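Tryptophanyl-tRNA synthetase (Thermus thermophilus, PDB 2EL7) probably catalyses the ATP-dependent attachment of tryptophan to tRNA(Trp), working as a homodimeric class I aminoacyl-tRNA synthetase. Local coordinates at residues G12-G17 / G21-W26; V27-G30 / D36-F39; V68-G73 / E290-D295; R186-D191 / L244-P249. All blocks are in the same frame, centred on the assembly; numbering follows the deposited sequence.

Contact 1. Residues G12-G17 / G21-W26; sequences GEIHIG and GAIKQW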
loop_
_atom_site.group_PDB
_atom_site.type_symbol
_atom_site.label_atom_id
_atom_site.label_comp_id
_atom_site.label_asym_id
_atom_site.label_seq_id
_atom_site.Cartn_x
_atom_site.Cartn_y
_atom_site.Cartn_z
ATOM N N GLY A 12 -10.464 13.566 -19.109
ATOM C CA GLY A 12 -11.203 13.519 -20.362
ATOM C C GLY A 12 -10.650 14.439 -21.448
ATOM O O GLY A 12 -11.321 14.686 -22.440
ATOM N N GLU A 13 -9.435 14.950 -21.282
ATOM C CA GLU A 13 -8.841 15.854 -22.279
ATOM C C GLU A 13 -7.818 15.166 -23.182
ATOM O O GLU A 13 -6.618 15.188 -22.902
ATOM C CB GLU A 13 -8.143 17.026 -21.581
ATOM C CG GLU A 13 -8.981 17.728 -20.528
ATOM C CD GLU A 13 -10.155 18.470 -21.129
ATOM O OE1 GLU A 13 -9.929 19.273 -22.061
ATOM O OE2 GLU A 13 -11.299 18.257 -20.670
ATOM N N ILE A 14 -8.283 14.573 -24.270
ATOM C CA ILE A 14 -7.385 13.901 -25.199
ATOM C C ILE A 14 -7.144 14.854 -26.373
ATOM O O ILE A 14 -8.105 15.365 -26.958
ATOM C CB ILE A 14 -8.021 12.576 -25.750
ATOM C CG1 ILE A 14 -8.671 11.781 -24.609
ATOM C CG2 ILE A 14 -6.962 11.729 -26.470
ATOM C CD1 ILE A 14 -7.781 11.583 -23.392
ATOM N N HIS A 15 -5.880 15.108 -26.711
ATOM C CA HIS A 15 -5.580 15.986 -27.842
ATOM C C HIS A 15 -5.016 15.187 -29.020
ATOM O O HIS A 15 -4.754 13.990 -28.887
ATOM C CB HIS A 15 -4.645 17.129 -27.425
ATOM C CG HIS A 15 -3.418 16.683 -26.699
ATOM N ND1 HIS A 15 -2.455 15.891 -27.283
ATOM C CD2 HIS A 15 -2.967 16.965 -25.451
ATOM C CE1 HIS A 15 -1.460 15.707 -26.430
ATOM N NE2 HIS A 15 -1.745 16.349 -25.312
ATOM N N ILE A 16 -4.846 15.829 -30.172
ATOM C CA ILE A 16 -4.380 15.112 -31.348
ATOM C C ILE A 16 -2.983 14.575 -31.179
ATOM O O ILE A 16 -2.510 13.764 -31.991
ATOM C CB ILE A 16 -4.436 16.000 -32.616
ATOM C CG1 ILE A 16 -3.449 17.157 -32.505
ATOM C CG2 ILE A 16 -5.862 16.517 -32.825
ATOM C CD1 ILE A 16 -3.322 17.936 -33.791
ATOM N N GLY A 17 -2.322 15.049 -30.125
ATOM C CA GLY A 17 -0.977 14.599 -29.824
ATOM C C GLY A 17 -1.096 13.200 -29.246
ATOM O O GLY A 17 -0.383 12.285 -29.657
ATOM N N GLY A 21 -0.348 9.505 -31.582
ATOM C CA GLY A 21 0.736 8.685 -31.079
ATOM C C GLY A 21 0.384 7.424 -30.299
ATOM O O GLY A 21 0.341 6.320 -30.851
ATOM N N ALA A 22 0.130 7.586 -29.007
ATOM C CA ALA A 22 -0.163 6.465 -28.127
ATOM C C ALA A 22 -1.456 5.721 -28.398
ATOM O O ALA A 22 -1.484 4.491 -28.353
ATOM C CB ALA A 22 -0.152 6.948 -26.680
ATOM N N ILE A 23 -2.524 6.465 -28.674
ATOM C CA ILE A 23 -3.816 5.866 -28.915
ATOM C C ILE A 23 -3.805 4.982 -30.148
ATOM O O ILE A 23 -4.334 3.866 -30.138
ATOM C CB ILE A 23 -4.917 6.963 -29.026
ATOM C CG1 ILE A 23 -5.138 7.610 -27.652
ATOM C CG2 ILE A 23 -6.242 6.358 -29.484
ATOM C CD1 ILE A 23 -6.128 8.729 -27.660
ATOM N N LYS A 24 -3.200 5.474 -31.216
ATOM C CA LYS A 24 -3.120 4.695 -32.435
ATOM C C LYS A 24 -2.419 3.372 -32.123
ATOM O O LYS A 24 -2.765 2.333 -32.689
ATOM C CB LYS A 24 -2.358 5.466 -33.516
ATOM C CG LYS A 24 -1.851 4.593 -34.654
ATOM C CD LYS A 24 -1.459 5.437 -35.876
ATOM C CE LYS A 24 -2.696 5.918 -36.663
ATOM N NZ LYS A 24 -3.719 6.646 -35.833
ATOM N N GLN A 25 -1.462 3.401 -31.197
ATOM C CA GLN A 25 -0.744 2.187 -30.856
ATOM C C GLN A 25 -1.576 1.270 -29.967
ATOM O O GLN A 25 -1.566 0.044 -30.127
ATOM C CB GLN A 25 0.579 2.532 -30.176
ATOM C CG GLN A 25 1.444 1.323 -29.897
ATOM C CD GLN A 25 2.750 1.693 -29.207
ATOM O OE1 GLN A 25 2.752 2.270 -28.110
ATOM N NE2 GLN A 25 3.876 1.365 -29.852
ATOM N N TRP A 26 -2.288 1.872 -29.022
ATOM C CA TRP A 26 -3.140 1.112 -28.112
ATOM C C TRP A 26 -4.162 0.342 -28.929
ATOM O O TRP A 26 -4.468 -0.810 -28.637
ATOM C CB TRP A 26 -3.886 2.045 -27.148
ATOM C CG TRP A 26 -3.017 2.721 -26.156
ATOM C CD1 TRP A 26 -1.705 2.441 -25.881
ATOM C CD2 TRP A 26 -3.405 3.760 -25.244
ATOM N NE1 TRP A 26 -1.258 3.236 -24.853
ATOM C CE2 TRP A 26 -2.280 4.054 -24.442
ATOM C CE3 TRP A 26 -4.595 4.468 -25.027
ATOM C CZ2 TRP A 26 -2.309 5.024 -23.438
ATOM C CZ3 TRP A 26 -4.623 5.433 -24.029
ATOM C CH2 TRP A 26 -3.484 5.702 -23.245
#
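Gly-21 N donates to Gly-17 O across 3.4 Å, a weak bond with an N-H...O angle of 133° and the one hydrogen bond between 12-17 and 21-26. It belongs to the first turns of helix 16-33, where the chain makes a wider, pi-type turn at 21-23. Upstream, His-15 is the N-cap: its ND1 accepts in the ring plane from Gly-17 N at 3.0 Å, again weakly. Gly-17 has to be small, because a CB there would run into His-15 CE1. The apolar half of the contact is methyl against methyl, Ile-14 CG2 to Ile-23 CD1 at 3.3 Å, with the two side chains slanting across one another. Ile-23 is stretched out (chi2 177°), which carries CD1 off its helix to the loop. Branched aliphatic residues suit both places, since Ile-14 also meets Val-68, and Ile-23 meets Asn-69 and Ala-72, on helix 55-72. The loop and helix start correspond to the predicted 'HIGH' motif of class I synthetases, here reading His-Ile-Gly-Asn and predicted to bind ATP through Gly-17 and Asn-18. With its single cross-segment hydrogen bond and its capping bond both weak, the contact probably depends largely on the apolar packing of the two isoleucines.

Contact 2. Residues V27-G30 / D36-F39; sequences VAIG and DAFF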
loop_
_atom_site.group_PDB
_atom_site.type_symbol
_atom_site.label_atom_id
_atom_site.label_comp_id
_atom_site.label_asym_id
_atom_site.label_seq_id
_atom_site.Cartn_x
_atom_site.Cartn_y
_atom_site.Cartn_z
ATOM N N VAL A 27 -4.703 1.010 -29.945
ATOM C CA VAL A 27 -5.688 0.401 -30.834
ATOM C C VAL A 27 -5.065 -0.812 -31.531
ATOM O O VAL A 27 -5.699 -1.875 -31.631
ATOM C CB VAL A 27 -6.190 1.437 -31.890
ATOM C CG1 VAL A 27 -7.074 0.762 -32.901
ATOM C CG2 VAL A 27 -6.986 2.547 -31.199
ATOM N N ALA A 28 -3.822 -0.664 -31.998
ATOM C CA ALA A 28 -3.139 -1.780 -32.671
ATOM C C ALA A 28 -2.944 -2.952 -31.718
ATOM O O ALA A 28 -3.132 -4.102 -32.103
ATOM C CB ALA A 28 -1.756 -1.337 -33.271
ATOM N N ILE A 29 -2.581 -2.662 -30.469
ATOM C CA ILE A 29 -2.372 -3.711 -29.477
ATOM C C ILE A 29 -3.664 -4.460 -29.197
ATOM O O ILE A 29 -3.661 -5.673 -29.004
ATOM C CB ILE A 29 -1.813 -3.124 -28.199
ATOM C CG1 ILE A 29 -0.376 -2.648 -28.468
ATOM C CG2 ILE A 29 -1.876 -4.161 -27.066
ATOM C CD1 ILE A 29 0.083 -1.521 -27.539
ATOM N N GLY A 30 -4.780 -3.741 -29.198
ATOM C CA GLY A 30 -6.062 -4.393 -28.981
ATOM C C GLY A 30 -6.435 -5.331 -30.126
ATOM O O GLY A 30 -7.007 -6.384 -29.894
ATOM N N ASP A 36 -6.484 -9.770 -23.811
ATOM C CA ASP A 36 -5.248 -9.676 -23.066
ATOM C C ASP A 36 -4.559 -8.349 -23.276
ATOM O O ASP A 36 -3.375 -8.190 -22.992
ATOM C CB ASP A 36 -4.343 -10.842 -23.408
ATOM C CG ASP A 36 -4.648 -12.047 -22.553
ATOM O OD1 ASP A 36 -4.704 -13.167 -23.100
ATOM O OD2 ASP A 36 -4.833 -11.867 -21.321
ATOM N N ALA A 37 -5.316 -7.387 -23.782
ATOM C CA ALA A 37 -4.795 -6.040 -23.933
ATOM C C ALA A 37 -5.464 -5.287 -22.786
ATOM O O ALA A 37 -6.531 -4.729 -22.969
ATOM C CB ALA A 37 -5.209 -5.431 -25.278
ATOM N N PHE A 38 -4.860 -5.315 -21.596
ATOM C CA PHE A 38 -5.421 -4.606 -20.440
ATOM C C PHE A 38 -5.179 -3.109 -20.474
ATOM O O PHE A 38 -4.047 -2.647 -20.696
ATOM C CB PHE A 38 -4.848 -5.137 -19.134
ATOM C CG PHE A 38 -5.348 -6.504 -18.756
ATOM C CD1 PHE A 38 -5.305 -6.923 -17.432
ATOM C CD2 PHE A 38 -5.859 -7.363 -19.710
ATOM C CE1 PHE A 38 -5.764 -8.162 -17.073
ATOM C CE2 PHE A 38 -6.321 -8.602 -19.354
ATOM C CZ PHE A 38 -6.273 -9.004 -18.027
ATOM N N PHE A 39 -6.238 -2.341 -20.244
ATOM C CA PHE A 39 -6.106 -0.880 -20.231
ATOM C C PHE A 39 -6.615 -0.419 -18.898
ATOM O O PHE A 39 -7.781 -0.626 -18.579
ATOM C CB PHE A 39 -6.889 -0.232 -21.383
ATOM C CG PHE A 39 -6.334 -0.560 -22.754
ATOM C CD1 PHE A 39 -6.799 -1.677 -23.466
ATOM C CD2 PHE A 39 -5.365 0.258 -23.339
ATOM C CE1 PHE A 39 -6.317 -1.969 -24.734
ATOM C CE2 PHE A 39 -4.863 -0.020 -24.625
ATOM C CZ PHE A 39 -5.334 -1.130 -25.329
#
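Ile-29 and Gly-30 on helix 16-33 lie against Ala-37 at the start of strand 37-41, inside the beta-alpha-beta crossover that opens the Rossmann-type domain of this class I synthetase. Orientation decides who meets whom. Ala-37 directs its CB at the helix, Phe-38 turns to the other face of the sheet, and Phe-39 is back on the helix side. The Ala-37 methyl therefore meets two neighbouring residues at once: Gly-30 CA at 3.9 Å and Ile-29 CG2 at 4.0 Å. Ile-29 also points toward the strand. Its CG2 lies anti to the backbone N, the position that brings this branch, rather than CG1, up to the alanine; the side chain reaches Val-4 on the neighbouring strand 4-8 as well. Small residues suit the closest point of the two backbones, where the CA atoms of Gly-30 and Ala-37 stand 5.5 Å apart. Every touching residue is buried and apolar, and no hydrogen bond spans the contact, as expected where a helix covers a sheet whose backbone polar groups are used within it. Strand 37-41 is the middle strand of three, bonded through Phe-38 to Val-4 and Ser-6 on one side and through Phe-39 to Thr-80 and Phe-82 on the other. Asp-36, just before the strand, forms a salt bridge with Arg-3. The ring of Phe-39 makes an edge-to-face pair with Trp-26 and lies beside the alanine facing the helix, its CZ no nearer than 4.7 Å to Gly-30 N.

Contact 3. Residues V68-G73 / E290-D295; sequences VNIAAG and EALKKD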
loop_
_atom_site.group_PDB
_atom_site.type_symbol
_atom_site.label_atom_id
_atom_site.label_comp_id
_atom_site.label_asym_id
_atom_site.label_seq_id
_atom_site.Cartn_x
_atom_site.Cartn_y
_atom_site.Cartn_z
ATOM N N VAL A 68 -13.940 9.070 -23.375
ATOM C CA VAL A 68 -13.181 9.606 -24.489
ATOM C C VAL A 68 -12.211 8.619 -25.139
ATOM O O VAL A 68 -12.066 8.611 -26.362
ATOM C CB VAL A 68 -12.439 10.903 -24.100
ATOM C CG1 VAL A 68 -11.738 11.462 -25.332
ATOM C CG2 VAL A 68 -13.438 11.938 -23.570
ATOM N N ASN A 69 -11.558 7.787 -24.346
ATOM C CA ASN A 69 -10.651 6.817 -24.929
ATOM C C ASN A 69 -11.417 5.759 -25.697
ATOM O O ASN A 69 -10.934 5.238 -26.697
ATOM C CB ASN A 69 -9.766 6.197 -23.860
ATOM C CG ASN A 69 -8.590 7.077 -23.533
ATOM O OD1 ASN A 69 -7.673 7.187 -24.319
ATOM N ND2 ASN A 69 -8.638 7.740 -22.391
ATOM N N ILE A 70 -12.618 5.433 -25.242
ATOM C CA ILE A 70 -13.422 4.488 -25.988
ATOM C C ILE A 70 -13.843 5.214 -27.279
ATOM O O ILE A 70 -13.847 4.616 -28.352
ATOM C CB ILE A 70 -14.660 4.063 -25.204
ATOM C CG1 ILE A 70 -14.228 3.190 -24.025
ATOM C CG2 ILE A 70 -15.637 3.313 -26.119
ATOM C CD1 ILE A 70 -15.358 2.842 -23.059
ATOM N N ALA A 71 -14.180 6.504 -27.183
ATOM C CA ALA A 71 -14.577 7.240 -28.395
ATOM C C ALA A 71 -13.419 7.301 -29.389
ATOM O O ALA A 71 -13.629 7.174 -30.591
ATOM C CB ALA A 71 -15.042 8.668 -28.055
ATOM N N ALA A 72 -12.205 7.499 -28.870
ATOM C CA ALA A 72 -10.996 7.568 -29.693
ATOM C C ALA A 72 -10.633 6.227 -30.338
ATOM O O ALA A 72 -9.832 6.206 -31.273
ATOM C CB ALA A 72 -9.798 8.099 -28.858
ATOM N N GLY A 73 -11.194 5.114 -29.836
ATOM C CA GLY A 73 -10.908 3.821 -30.444
ATOM C C GLY A 73 -10.717 2.594 -29.577
ATOM O O GLY A 73 -10.693 1.489 -30.122
ATOM N N GLU A 290 -20.566 11.362 -28.621
ATOM C CA GLU A 290 -21.962 11.778 -28.454
ATOM C C GLU A 290 -22.885 10.588 -28.127
ATOM O O GLU A 290 -23.806 10.692 -27.315
ATOM C CB GLU A 290 -22.449 12.492 -29.725
ATOM C CG GLU A 290 -23.766 13.211 -29.539
ATOM C CD GLU A 290 -23.917 13.819 -28.127
ATOM O OE1 GLU A 290 -24.668 13.237 -27.290
ATOM O OE2 GLU A 290 -23.277 14.873 -27.856
ATOM N N ALA A 291 -22.630 9.458 -28.762
ATOM C CA ALA A 291 -23.428 8.271 -28.509
ATOM C C ALA A 291 -23.134 7.746 -27.096
ATOM O O ALA A 291 -24.051 7.336 -26.376
ATOM C CB ALA A 291 -23.121 7.188 -29.568
ATOM N N LEU A 292 -21.866 7.758 -26.688
ATOM C CA LEU A 292 -21.546 7.277 -25.351
ATOM C C LEU A 292 -22.096 8.258 -24.323
ATOM O O LEU A 292 -22.603 7.857 -23.293
ATOM C CB LEU A 292 -20.038 7.105 -25.184
ATOM C CG LEU A 292 -19.456 6.080 -26.164
ATOM C CD1 LEU A 292 -17.949 6.265 -26.299
ATOM C CD2 LEU A 292 -19.805 4.667 -25.690
ATOM N N LYS A 293 -22.011 9.547 -24.615
ATOM C CA LYS A 293 -22.533 10.541 -23.692
ATOM C C LYS A 293 -24.042 10.315 -23.434
ATOM O O LYS A 293 -24.507 10.509 -22.307
ATOM C CB LYS A 293 -22.275 11.950 -24.226
ATOM C CG LYS A 293 -22.630 13.057 -23.239
ATOM C CD LYS A 293 -22.364 14.461 -23.816
ATOM C CE LYS A 293 -23.055 15.581 -22.992
ATOM N NZ LYS A 293 -22.895 16.936 -23.625
ATOM N N LYS A 294 -24.799 9.892 -24.454
ATOM C CA LYS A 294 -26.236 9.625 -24.269
ATOM C C LYS A 294 -26.494 8.288 -23.562
ATOM O O LYS A 294 -27.562 8.082 -22.994
ATOM C CB LYS A 294 -26.981 9.549 -25.606
ATOM C CG LYS A 294 -27.525 10.856 -26.144
ATOM C CD LYS A 294 -28.296 10.580 -27.439
ATOM C CE LYS A 294 -28.769 11.858 -28.128
ATOM N NZ LYS A 294 -27.650 12.587 -28.814
ATOM N N ASP A 295 -25.521 7.381 -23.621
ATOM C CA ASP A 295 -25.647 6.042 -23.042
ATOM C C ASP A 295 -24.464 5.736 -22.115
ATOM O O ASP A 295 -23.637 4.885 -22.409
ATOM C CB ASP A 295 -25.700 5.027 -24.190
ATOM C CG ASP A 295 -25.912 3.613 -23.731
ATOM O OD1 ASP A 295 -25.781 2.689 -24.575
ATOM O OD2 ASP A 295 -26.230 3.405 -22.542
#
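The C-terminal turns of two helices, 55-72 and 267-294, meet where Leu-292 presses on Ile-70 and Ala-71. On the side of 290-295 a single methyl, Leu-292 CD1, makes every close contact. It lies 3.8 Å from Ile-70 CG2 and 3.9 Å from the backbone Ala-71 N, with the Ala-71 CB a little farther off at 4.2 Å. The torsions explain this reach: CD1 is anti to CA (chi2 161°), so it prolongs the leucine chain straight toward the other helix, and CD2 is turned aside. The side chains of Ile-70 and Leu-292 slant past each other, and a leucine is long enough to span the 7.6 Å between the CA atoms of Ala-71 and Leu-292. Alanine fits at position 71 because Ile-285 and Ala-289, farther back on helix 267-294, pack against the same small side chain. Helix 55-72 is the connection between parallel strands 37-41 and 80-83 of the Rossmann-type domain, and it ends immediately after this contact in a Schellman motif. Gly-73 takes a positive phi (141°), its N bonding back to Ile-70 O and, weakly, to Asn-69 O; at these backbone angles a side chain would jam against the preceding carbonyl, which explains the glycine. Helix 267-294 ends just after Leu-292, at Lys-294, and helix 296-324 follows, with Tyr-298 and Val-299 touching Leu-292 too. On the outer side of its last turn Lys-294 NZ forms a weak salt bridge with Glu-290 OE1 at 3.4 Å, one helical turn back.

Contact 4. Residues R186-D191 / L244-P249; sequences RVPGID and LSYFAP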
loop_
_atom_site.group_PDB
_atom_site.type_symbol
_atom_site.label_atom_id
_atom_site.label_comp_id
_atom_site.label_asym_id
_atom_site.label_seq_id
_atom_site.Cartn_x
_atom_site.Cartn_y
_atom_site.Cartn_z
ATOM N N ARG A 186 5.821 13.407 -33.281
ATOM C CA ARG A 186 5.982 14.230 -32.093
ATOM C C ARG A 186 5.252 15.517 -32.494
ATOM O O ARG A 186 5.813 16.392 -33.165
ATOM C CB ARG A 186 7.472 14.474 -31.792
ATOM C CG ARG A 186 8.332 13.187 -31.816
ATOM C CD ARG A 186 7.830 12.080 -30.848
ATOM N NE ARG A 186 8.346 10.740 -31.181
ATOM C CZ ARG A 186 9.631 10.376 -31.127
ATOM N NH1 ARG A 186 9.986 9.139 -31.457
ATOM N NH2 ARG A 186 10.562 11.241 -30.738
ATOM N N VAL A 187 3.982 15.591 -32.095
ATOM C CA VAL A 187 3.092 16.700 -32.419
ATOM C C VAL A 187 3.336 18.045 -31.734
ATOM O O VAL A 187 3.263 18.162 -30.513
ATOM C CB VAL A 187 1.633 16.284 -32.168
ATOM C CG1 VAL A 187 0.692 17.343 -32.699
ATOM C CG2 VAL A 187 1.369 14.920 -32.823
ATOM N N PRO A 188 3.624 19.087 -32.530
ATOM C CA PRO A 188 3.884 20.450 -32.051
ATOM C C PRO A 188 2.642 21.215 -31.572
ATOM O O PRO A 188 1.555 21.061 -32.127
ATOM C CB PRO A 188 4.540 21.112 -33.258
ATOM C CG PRO A 188 3.938 20.383 -34.412
ATOM C CD PRO A 188 3.981 18.954 -33.949
ATOM N N GLY A 189 2.824 22.047 -30.548
ATOM C CA GLY A 189 1.725 22.818 -29.995
ATOM C C GLY A 189 1.268 23.969 -30.869
ATOM O O GLY A 189 1.972 24.362 -31.791
ATOM N N ILE A 190 0.096 24.525 -30.575
ATOM C CA ILE A 190 -0.453 25.620 -31.379
ATOM C C ILE A 190 0.371 26.917 -31.399
ATOM O O ILE A 190 0.261 27.715 -32.328
ATOM C CB ILE A 190 -1.903 25.950 -30.954
ATOM C CG1 ILE A 190 -1.926 26.556 -29.550
ATOM C CG2 ILE A 190 -2.753 24.686 -31.004
ATOM C CD1 ILE A 190 -3.342 26.851 -29.045
ATOM N N ASP A 191 1.188 27.130 -30.374
ATOM C CA ASP A 191 2.041 28.312 -30.309
ATOM C C ASP A 191 3.277 27.994 -31.131
ATOM O O ASP A 191 4.172 28.822 -31.293
ATOM C CB ASP A 191 2.441 28.601 -28.866
ATOM C CG ASP A 191 1.335 29.267 -28.076
ATOM O OD1 ASP A 191 1.502 29.390 -26.841
ATOM O OD2 ASP A 191 0.310 29.676 -28.680
ATOM N N LEU A 244 -1.220 19.644 -41.405
ATOM C CA LEU A 244 -1.795 19.262 -42.694
ATOM C C LEU A 244 -1.354 17.853 -43.084
ATOM O O LEU A 244 -2.139 17.064 -43.608
ATOM C CB LEU A 244 -1.376 20.253 -43.786
ATOM C CG LEU A 244 -1.959 20.020 -45.189
ATOM C CD1 LEU A 244 -3.439 20.338 -45.181
ATOM C CD2 LEU A 244 -1.239 20.891 -46.205
ATOM N N SER A 245 -0.092 17.546 -42.813
ATOM C CA SER A 245 0.490 16.241 -43.138
ATOM C C SER A 245 -0.184 15.098 -42.384
ATOM O O SER A 245 -0.379 13.997 -42.918
ATOM C CB SER A 245 1.979 16.265 -42.801
ATOM O OG SER A 245 2.568 17.430 -43.357
ATOM N N TYR A 246 -0.528 15.376 -41.132
ATOM C CA TYR A 246 -1.182 14.408 -40.266
ATOM C C TYR A 246 -2.563 14.011 -40.755
ATOM O O TYR A 246 -2.956 12.858 -40.604
ATOM C CB TYR A 246 -1.360 14.993 -38.872
ATOM C CG TYR A 246 -0.090 15.346 -38.124
ATOM C CD1 TYR A 246 -0.140 16.213 -37.033
ATOM C CD2 TYR A 246 1.143 14.783 -38.467
ATOM C CE1 TYR A 246 0.994 16.509 -36.296
ATOM C CE2 TYR A 246 2.301 15.087 -37.734
ATOM C CZ TYR A 246 2.214 15.950 -36.652
ATOM O OH TYR A 246 3.340 16.294 -35.920
ATOM N N PHE A 247 -3.294 14.958 -41.348
ATOM C CA PHE A 247 -4.675 14.709 -41.766
ATOM C C PHE A 247 -5.144 14.788 -43.209
ATOM O O PHE A 247 -6.352 14.716 -43.453
ATOM C CB PHE A 247 -5.583 15.614 -40.958
ATOM C CG PHE A 247 -5.292 15.585 -39.509
ATOM C CD1 PHE A 247 -4.535 16.603 -38.921
ATOM C CD2 PHE A 247 -5.713 14.506 -38.735
ATOM C CE1 PHE A 247 -4.199 16.549 -37.592
ATOM C CE2 PHE A 247 -5.381 14.432 -37.388
ATOM C CZ PHE A 247 -4.620 15.454 -36.807
ATOM N N ALA A 248 -4.230 14.953 -44.160
ATOM C CA ALA A 248 -4.626 15.039 -45.558
ATOM C C ALA A 248 -3.662 14.211 -46.385
ATOM O O ALA A 248 -2.471 14.130 -46.062
ATOM C CB ALA A 248 -4.623 16.488 -46.016
ATOM N N PRO A 249 -4.158 13.595 -47.473
ATOM C CA PRO A 249 -3.345 12.752 -48.358
ATOM C C PRO A 249 -2.063 13.397 -48.882
ATOM O O PRO A 249 -2.005 14.612 -49.073
ATOM C CB PRO A 249 -4.329 12.369 -49.466
ATOM C CG PRO A 249 -5.322 13.495 -49.472
ATOM C CD PRO A 249 -5.512 13.799 -48.027
#
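Residues 186-188 run as an extended, irregular strip past the last turn of helix 239-247, the nearest CA atoms, Val-187 and Tyr-246, being 9.2 Å apart. The Tyr-246 side chain bridges that gap. With CG anti to its own carbonyl carbon (chi1 -62°), the ring leaves the helix and lays its CE1 side against both methyls of Val-187, CG1, oblique to the ring, at 3.7 Å and CG2 at 3.8 Å. Pro-188 comes head-on toward the tyrosine: its CD stands at the ring's edge, close to the plane, 3.4 Å from Tyr-246 OH. The hydroxyl also lies 3.5 Å from Val-187 CA. A long flat residue suits this place, since both valine methyls can lie along its CE1 side while the proline CD meets the hydroxyl end. Replacing Tyr-246 by a serine would probably open a gap beside Val-187 and leave that predicted ATP-site residue less firmly held. Val-187 is also bonded through its backbone to Met-196 of the predicted 'KMSKS' motif, while the Tyr-243 hydroxyl, on the same helix, bonds to Pro-188 O. Helix 16-33 supplies Ile-16 against Val-187 and Leu-20 against Tyr-246, and Phe-247 packs between that helix and helix 267-294.

In the fold
Helix 16-33 is the shared element: contact 1 occupies its start and contact 2 its later turns, their centres 14 Å apart, joined where Trp-26 CB lies 3.4 Å from Phe-39 CE2. Contact 3 backs onto contact 1 through helix 55-72, with Ile-23 CD1 3.9 Å from Ala-72 CB. Contact 4 approaches from the other direction, Val-187 CG2 lying 3.8 Å from Gly-17 CA, so two predicted ATP-binding residues face each other between contacts 1 and 4. Contacts 2 and 3 lie farther from contact 4, at about 25 Å and 24 Å between centres, and neither touches it.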